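Acyl-coenzyme A oxidase 1 (Yarrowia lipolytica, PDB 5Y9D) oxidises acyl-CoA thioesters to 2-trans-enoyl-CoAs with FAD as cofactor, passing the electrons to oxygen to give hydrogen peroxide in peroxisomal fatty acid beta-oxidation. Local coordinates at residues A330-G341 and K350-L361. Residues are numbered along the deposited sequence; the frame is centred on the assembly and turned at random.
Sequences ALRYACVRRQFG and KIIDYPYHQRRL. With FAD (flavin-adenine dinucleotide), chain D.
Tyr354 OH donates a hydrogen bond to Gln339 O (2.6 Å), directed in the carbonyl plane at a lone pair. The bond tethers the phenol ring, while one face lies against the FAD adenine, with Tyr354 CE2 3.2 Å from FAD C6A. Tyrosine suits this place by joining a flat face for the adenine to a hydroxyl for the carbonyl; a leucine here would probably leave the adenine without its flat neighbour and Gln339 O without this donor. Two backbone bonds join the segments: Ile351 N gives to Arg337 O (2.9 Å) and Ile352 N to Ala334 O. Lys350, bent at its outer torsions, brings NZ to Cys335 O (3.2 Å); salt bridges to Glu36 and Glu32 probably offset its charge. Among apolar contacts, small Ala334 lets its CB sit 3.8 Å from Ile352 CB, and Leu331 and Leu361 run past each other in opposite directions. With CG anti to the backbone N (chi1 177°) and the chain bent at chi2, Arg337 turns its guanidinium edge to the pyrophosphate, where NE and NH2 both bind FAD O1A. Arg360 NH1 reaches FAD O2B (3.0 Å). The nearly antiparallel segments 330-334 and 355-361 and their connection thus help form the adenosine-diphosphate part of an intersubunit FAD pocket, as in the acyl-CoA dehydrogenase fold.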
loop_
_atom_site.group_PDB
_atom_site.type_symbol
_atom_site.label_atom_id
_atom_site.label_comp_id
_atom_site.label_asym_id
_atom_site.label_seq_id
_atom_site.Cartn_x
_atom_site.Cartn_y
_atom_site.Cartn_z
ATOM N N ALA A 330 -5.994 -15.095 -0.901
ATOM C CA ALA A 330 -6.211 -14.766 -2.314
ATOM C C ALA A 330 -6.324 -15.983 -3.254
ATOM O O ALA A 330 -7.231 -16.034 -4.077
ATOM C CB ALA A 330 -5.099 -13.841 -2.785
ATOM N N LEU A 331 -5.392 -16.924 -3.149
ATOM C CA LEU A 331 -5.327 -18.039 -4.063
ATOM C C LEU A 331 -6.411 -19.076 -3.803
ATOM O O LEU A 331 -6.848 -19.727 -4.747
ATOM C CB LEU A 331 -3.953 -18.742 -4.013
ATOM C CG LEU A 331 -2.768 -17.990 -4.619
ATOM C CD1 LEU A 331 -1.474 -18.710 -4.299
ATOM C CD2 LEU A 331 -2.934 -17.806 -6.125
ATOM N N ARG A 332 -6.815 -19.285 -2.545
ATOM C CA ARG A 332 -7.997 -20.132 -2.281
ATOM C C ARG A 332 -9.287 -19.481 -2.822
ATOM O O ARG A 332 -10.175 -20.164 -3.321
ATOM C CB ARG A 332 -8.165 -20.445 -0.806
ATOM C CG ARG A 332 -7.281 -21.576 -0.270
ATOM C CD ARG A 332 -7.367 -21.590 1.250
ATOM N NE ARG A 332 -6.533 -22.649 1.799
ATOM C CZ ARG A 332 -6.332 -22.895 3.091
ATOM N NH1 ARG A 332 -6.919 -22.164 4.033
ATOM N NH2 ARG A 332 -5.536 -23.891 3.432
ATOM N N TYR A 333 -9.381 -18.165 -2.692
ATOM C CA TYR A 333 -10.467 -17.432 -3.268
ATOM C C TYR A 333 -10.440 -17.502 -4.791
ATOM O O TYR A 333 -11.507 -17.562 -5.382
ATOM C CB TYR A 333 -10.447 -15.982 -2.811
ATOM C CG TYR A 333 -11.645 -15.204 -3.270
ATOM C CD1 TYR A 333 -12.904 -15.581 -2.900
ATOM C CD2 TYR A 333 -11.509 -14.060 -4.072
ATOM C CE1 TYR A 333 -14.014 -14.871 -3.317
ATOM C CE2 TYR A 333 -12.615 -13.338 -4.480
ATOM C CZ TYR A 333 -13.869 -13.760 -4.107
ATOM O OH TYR A 333 -14.997 -13.050 -4.493
ATOM N N ALA A 334 -9.250 -17.521 -5.411
ATOM C CA ALA A 334 -9.113 -17.553 -6.882
ATOM C C ALA A 334 -9.623 -18.842 -7.468
ATOM O O ALA A 334 -10.177 -18.877 -8.569
ATOM C CB ALA A 334 -7.649 -17.378 -7.306
ATOM N N CYS A 335 -9.360 -19.914 -6.757
ATOM C CA CYS A 335 -9.851 -21.214 -7.123
ATOM C C CYS A 335 -11.369 -21.378 -6.994
ATOM O O CYS A 335 -11.907 -22.356 -7.463
ATOM C CB CYS A 335 -9.196 -22.260 -6.250
ATOM S SG CYS A 335 -7.428 -22.409 -6.507
ATOM N N VAL A 336 -12.065 -20.470 -6.333
ATOM C CA VAL A 336 -13.512 -20.636 -6.224
ATOM C C VAL A 336 -14.326 -19.508 -6.869
ATOM O O VAL A 336 -15.433 -19.727 -7.305
ATOM C CB VAL A 336 -13.960 -20.875 -4.766
ATOM C CG1 VAL A 336 -13.477 -22.234 -4.296
ATOM C CG2 VAL A 336 -13.500 -19.768 -3.821
ATOM N N ARG A 337 -13.756 -18.316 -6.966
ATOM C CA ARG A 337 -14.454 -17.187 -7.555
ATOM C C ARG A 337 -14.550 -17.360 -9.070
ATOM O O ARG A 337 -13.587 -17.801 -9.719
ATOM C CB ARG A 337 -13.720 -15.903 -7.172
ATOM C CG ARG A 337 -14.274 -14.660 -7.764
ATOM C CD ARG A 337 -15.713 -14.454 -7.409
ATOM N NE ARG A 337 -16.083 -13.077 -7.706
ATOM C CZ ARG A 337 -17.130 -12.465 -7.182
ATOM N NH1 ARG A 337 -17.902 -13.105 -6.341
ATOM N NH2 ARG A 337 -17.380 -11.196 -7.484
ATOM N N ARG A 338 -15.726 -17.088 -9.609
ATOM C CA ARG A 338 -15.938 -17.144 -11.033
ATOM C C ARG A 338 -16.424 -15.800 -11.540
ATOM O O ARG A 338 -17.342 -15.229 -11.010
ATOM C CB ARG A 338 -16.951 -18.226 -11.392
ATOM C CG ARG A 338 -16.573 -19.653 -11.042
ATOM C CD ARG A 338 -17.788 -20.533 -11.244
ATOM N NE ARG A 338 -17.612 -21.925 -10.878
ATOM C CZ ARG A 338 -16.968 -22.810 -11.616
ATOM N NH1 ARG A 338 -16.413 -22.445 -12.747
ATOM N NH2 ARG A 338 -16.863 -24.052 -11.218
ATOM N N GLN A 339 -15.772 -15.276 -12.558
ATOM C CA GLN A 339 -16.271 -14.108 -13.252
ATOM C C GLN A 339 -16.041 -14.235 -14.750
ATOM O O GLN A 339 -14.922 -14.433 -15.174
ATOM C CB GLN A 339 -15.635 -12.846 -12.674
ATOM C CG GLN A 339 -16.541 -11.640 -12.638
ATOM C CD GLN A 339 -17.681 -11.728 -11.656
ATOM O OE1 GLN A 339 -17.933 -12.746 -11.052
ATOM N NE2 GLN A 339 -18.386 -10.644 -11.515
ATOM N N PHE A 340 -17.111 -14.150 -15.547
ATOM C CA PHE A 340 -17.079 -14.024 -17.021
ATOM C C PHE A 340 -17.001 -15.258 -17.923
ATOM O O PHE A 340 -17.021 -15.130 -19.124
ATOM C CB PHE A 340 -15.961 -13.081 -17.454
ATOM C CG PHE A 340 -16.202 -11.657 -17.104
ATOM C CD1 PHE A 340 -17.140 -10.925 -17.775
ATOM C CD2 PHE A 340 -15.482 -11.056 -16.103
ATOM C CE1 PHE A 340 -17.364 -9.620 -17.450
ATOM C CE2 PHE A 340 -15.702 -9.753 -15.770
ATOM C CZ PHE A 340 -16.647 -9.035 -16.448
ATOM N N GLY A 341 -16.947 -16.445 -17.372
ATOM C CA GLY A 341 -16.737 -17.643 -18.168
ATOM C C GLY A 341 -17.861 -18.298 -18.967
ATOM O O GLY A 341 -18.996 -17.873 -18.918
ATOM N N LYS A 350 -13.400 -19.705 -13.439
ATOM C CA LYS A 350 -12.657 -19.516 -12.188
ATOM C C LYS A 350 -11.498 -18.550 -12.372
ATOM O O LYS A 350 -10.638 -18.804 -13.209
ATOM C CB LYS A 350 -12.083 -20.859 -11.767
ATOM C CG LYS A 350 -13.128 -21.789 -11.185
ATOM C CD LYS A 350 -12.793 -23.263 -11.422
ATOM C CE LYS A 350 -11.475 -23.691 -10.804
ATOM N NZ LYS A 350 -11.703 -24.619 -9.665
ATOM N N ILE A 351 -11.432 -17.477 -11.578
ATOM C CA ILE A 351 -10.452 -16.441 -11.876
ATOM C C ILE A 351 -9.026 -16.994 -11.986
ATOM O O ILE A 351 -8.255 -16.528 -12.813
ATOM C CB ILE A 351 -10.545 -15.178 -10.972
ATOM C CG1 ILE A 351 -10.351 -15.485 -9.477
ATOM C CG2 ILE A 351 -11.861 -14.474 -11.173
ATOM C CD1 ILE A 351 -10.589 -14.263 -8.595
ATOM N N ILE A 352 -8.714 -18.017 -11.205
ATOM C CA ILE A 352 -7.423 -18.715 -11.255
ATOM C C ILE A 352 -7.113 -19.402 -12.584
ATOM O O ILE A 352 -5.959 -19.731 -12.846
ATOM C CB ILE A 352 -7.354 -19.829 -10.172
ATOM C CG1 ILE A 352 -5.923 -20.304 -9.878
ATOM C CG2 ILE A 352 -8.207 -21.025 -10.594
ATOM C CD1 ILE A 352 -4.914 -19.196 -9.652
ATOM N N ASP A 353 -8.127 -19.672 -13.401
ATOM C CA ASP A 353 -7.889 -20.247 -14.728
ATOM C C ASP A 353 -7.532 -19.157 -15.775
ATOM O O ASP A 353 -6.980 -19.490 -16.823
ATOM C CB ASP A 353 -9.083 -21.107 -15.176
ATOM C CG ASP A 353 -9.117 -22.487 -14.504
ATOM O OD1 ASP A 353 -8.059 -23.045 -14.242
ATOM O OD2 ASP A 353 -10.211 -23.032 -14.238
ATOM N N TYR A 354 -7.830 -17.874 -15.510
ATOM C CA TYR A 354 -7.360 -16.795 -16.406
ATOM C C TYR A 354 -5.859 -16.593 -16.231
ATOM O O TYR A 354 -5.421 -16.317 -15.147
ATOM C CB TYR A 354 -8.028 -15.467 -16.095
ATOM C CG TYR A 354 -9.490 -15.361 -16.409
ATOM C CD1 TYR A 354 -9.997 -15.759 -17.643
ATOM C CD2 TYR A 354 -10.378 -14.826 -15.480
ATOM C CE1 TYR A 354 -11.341 -15.617 -17.936
ATOM C CE2 TYR A 354 -11.719 -14.697 -15.761
ATOM C CZ TYR A 354 -12.206 -15.091 -16.994
ATOM O OH TYR A 354 -13.576 -14.993 -17.275
ATOM N N PRO A 355 -5.066 -16.728 -17.294
ATOM C CA PRO A 355 -3.586 -16.560 -17.213
ATOM C C PRO A 355 -3.015 -15.279 -16.569
ATOM O O PRO A 355 -1.930 -15.354 -15.937
ATOM C CB PRO A 355 -3.129 -16.663 -18.667
ATOM C CG PRO A 355 -4.163 -17.543 -19.305
ATOM C CD PRO A 355 -5.481 -17.313 -18.583
ATOM N N TYR A 356 -3.694 -14.144 -16.673
ATOM C CA TYR A 356 -3.172 -12.926 -16.028
ATOM C C TYR A 356 -3.184 -12.999 -14.495
ATOM O O TYR A 356 -2.273 -12.500 -13.825
ATOM C CB TYR A 356 -3.874 -11.621 -16.470
ATOM C CG TYR A 356 -2.975 -10.426 -16.187
ATOM C CD1 TYR A 356 -1.717 -10.334 -16.786
ATOM C CD2 TYR A 356 -3.345 -9.437 -15.292
ATOM C CE1 TYR A 356 -0.869 -9.276 -16.519
ATOM C CE2 TYR A 356 -2.506 -8.361 -15.024
ATOM C CZ TYR A 356 -1.268 -8.283 -15.638
ATOM O OH TYR A 356 -0.404 -7.231 -15.378
ATOM N N HIS A 357 -4.214 -13.628 -13.959
ATOM C CA HIS A 357 -4.392 -13.754 -12.525
ATOM C C HIS A 357 -3.302 -14.649 -11.982
ATOM O O HIS A 357 -2.778 -14.409 -10.896
ATOM C CB HIS A 357 -5.784 -14.314 -12.234
ATOM C CG HIS A 357 -6.310 -13.975 -10.875
ATOM N ND1 HIS A 357 -6.959 -12.790 -10.604
ATOM C CD2 HIS A 357 -6.307 -14.672 -9.720
ATOM C CE1 HIS A 357 -7.323 -12.767 -9.337
ATOM N NE2 HIS A 357 -6.932 -13.897 -8.778
ATOM N N GLN A 358 -2.926 -15.656 -12.760
ATOM C CA GLN A 358 -1.843 -16.531 -12.379
ATOM C C GLN A 358 -0.561 -15.715 -12.280
ATOM O O GLN A 358 0.172 -15.765 -11.272
ATOM C CB GLN A 358 -1.664 -17.643 -13.414
ATOM C CG GLN A 358 -2.921 -18.475 -13.653
ATOM C CD GLN A 358 -2.682 -19.672 -14.549
ATOM O OE1 GLN A 358 -1.622 -19.827 -15.139
ATOM N NE2 GLN A 358 -3.685 -20.521 -14.664
ATOM N N ARG A 359 -0.282 -14.923 -13.301
ATOM C CA ARG A 359 0.944 -14.153 -13.232
ATOM C C ARG A 359 0.879 -13.030 -12.158
ATOM O O ARG A 359 1.905 -12.610 -11.661
ATOM C CB ARG A 359 1.372 -13.662 -14.611
ATOM C CG ARG A 359 1.010 -12.235 -14.922
ATOM C CD ARG A 359 1.377 -11.907 -16.364
ATOM N NE ARG A 359 2.818 -11.938 -16.624
ATOM C CZ ARG A 359 3.448 -12.839 -17.379
ATOM N NH1 ARG A 359 4.752 -12.735 -17.548
ATOM N NH2 ARG A 359 2.801 -13.832 -17.966
ATOM N N ARG A 360 -0.306 -12.576 -11.765
ATOM C CA ARG A 360 -0.377 -11.658 -10.647
ATOM C C ARG A 360 0.041 -12.379 -9.366
ATOM O O ARG A 360 0.807 -11.811 -8.571
ATOM C CB ARG A 360 -1.762 -11.055 -10.469
ATOM C CG ARG A 360 -2.172 -10.074 -11.551
ATOM C CD ARG A 360 -3.694 -9.925 -11.571
ATOM N NE ARG A 360 -4.158 -9.272 -10.359
ATOM C CZ ARG A 360 -5.393 -8.825 -10.145
ATOM N NH1 ARG A 360 -6.360 -8.973 -11.050
ATOM N NH2 ARG A 360 -5.661 -8.222 -8.991
ATOM N N LEU A 361 -0.395 -13.633 -9.176
ATOM C CA LEU A 361 -0.214 -14.256 -7.858
ATOM C C LEU A 361 0.897 -15.284 -7.704
ATOM O O LEU A 361 1.587 -15.290 -6.691
ATOM C CB LEU A 361 -1.518 -14.861 -7.378
ATOM C CG LEU A 361 -2.654 -13.839 -7.256
ATOM C CD1 LEU A 361 -3.937 -14.574 -6.898
ATOM C CD2 LEU A 361 -2.337 -12.729 -6.252
HETATM P PA FAD D . -14.595 -9.541 -9.561
HETATM O O1A FAD D . -15.039 -10.875 -9.121
HETATM O O2A FAD D . -15.152 -8.922 -10.763
HETATM O O5B FAD D . -13.039 -9.649 -9.711
HETATM C C5B FAD D . -12.279 -10.524 -8.904
HETATM C C4B FAD D . -10.834 -10.512 -9.351
HETATM O O4B FAD D . -10.678 -11.340 -10.495
HETATM C C3B FAD D . -10.388 -9.116 -9.731
HETATM O O3B FAD D . -9.105 -8.878 -9.188
HETATM C C2B FAD D . -10.324 -9.131 -11.237
HETATM O O2B FAD D . -9.208 -8.416 -11.746
HETATM C C1B FAD D . -10.205 -10.590 -11.602
HETATM N N9A FAD D . -10.985 -10.805 -12.834
HETATM C C8A FAD D . -12.301 -10.681 -12.977
HETATM N N7A FAD D . -12.665 -10.932 -14.243
HETATM C C5A FAD D . -11.560 -11.210 -14.940
HETATM C C6A FAD D . -11.211 -11.561 -16.334
HETATM N N6A FAD D . -12.149 -11.677 -17.276
HETATM N N1A FAD D . -9.929 -11.767 -16.641
HETATM C C2A FAD D . -8.982 -11.662 -15.722
HETATM N N3A FAD D . -9.223 -11.353 -14.454
HETATM C C4A FAD D . -10.459 -11.118 -14.002
HETATM N N1 FAD D . -21.635 -1.769 -6.143
HETATM C C2 FAD D . -22.818 -1.193 -6.340
HETATM O O2 FAD D . -23.558 -1.661 -7.195
HETATM N N3 FAD D . -23.233 -0.149 -5.652
HETATM C C4 FAD D . -22.485 0.402 -4.725
HETATM O O4 FAD D . -22.904 1.369 -4.108
HETATM C C4X FAD D . -21.165 -0.159 -4.441
HETATM N N5 FAD D . -20.360 0.357 -3.516
HETATM C C5X FAD D . -19.166 -0.187 -3.285
HETATM C C6 FAD D . -18.376 0.364 -2.312
HETATM C C7 FAD D . -17.149 -0.172 -2.052
HETATM C C7M FAD D . -16.288 0.442 -0.995
HETATM C C8 FAD D . -16.684 -1.343 -2.816
HETATM C C8M FAD D . -15.339 -1.924 -2.522
HETATM C C9 FAD D . -17.473 -1.900 -3.800
HETATM C C9A FAD D . -18.707 -1.360 -4.054
HETATM N N10 FAD D . -19.530 -1.903 -5.039
HETATM C C10 FAD D . -20.772 -1.317 -5.236
HETATM C "C1'" FAD D . -19.127 -3.069 -5.812
HETATM C "C2'" FAD D . -17.922 -2.806 -6.677
HETATM O "O2'" FAD D . -18.403 -2.200 -7.853
HETATM C "C3'" FAD D . -17.260 -4.122 -7.030
HETATM O "O3'" FAD D . -16.297 -4.399 -6.038
HETATM C "C4'" FAD D . -16.566 -4.112 -8.382
HETATM O "O4'" FAD D . -17.369 -3.438 -9.343
HETATM C "C5'" FAD D . -16.357 -5.512 -8.906
HETATM O "O5'" FAD D . -15.657 -6.278 -7.956
HETATM P P FAD D . -15.958 -7.794 -7.804
HETATM O O1P FAD D . -16.029 -8.077 -6.380
HETATM O O2P FAD D . -17.086 -8.124 -8.673
HETATM O O3P FAD D . -14.670 -8.497 -8.367
#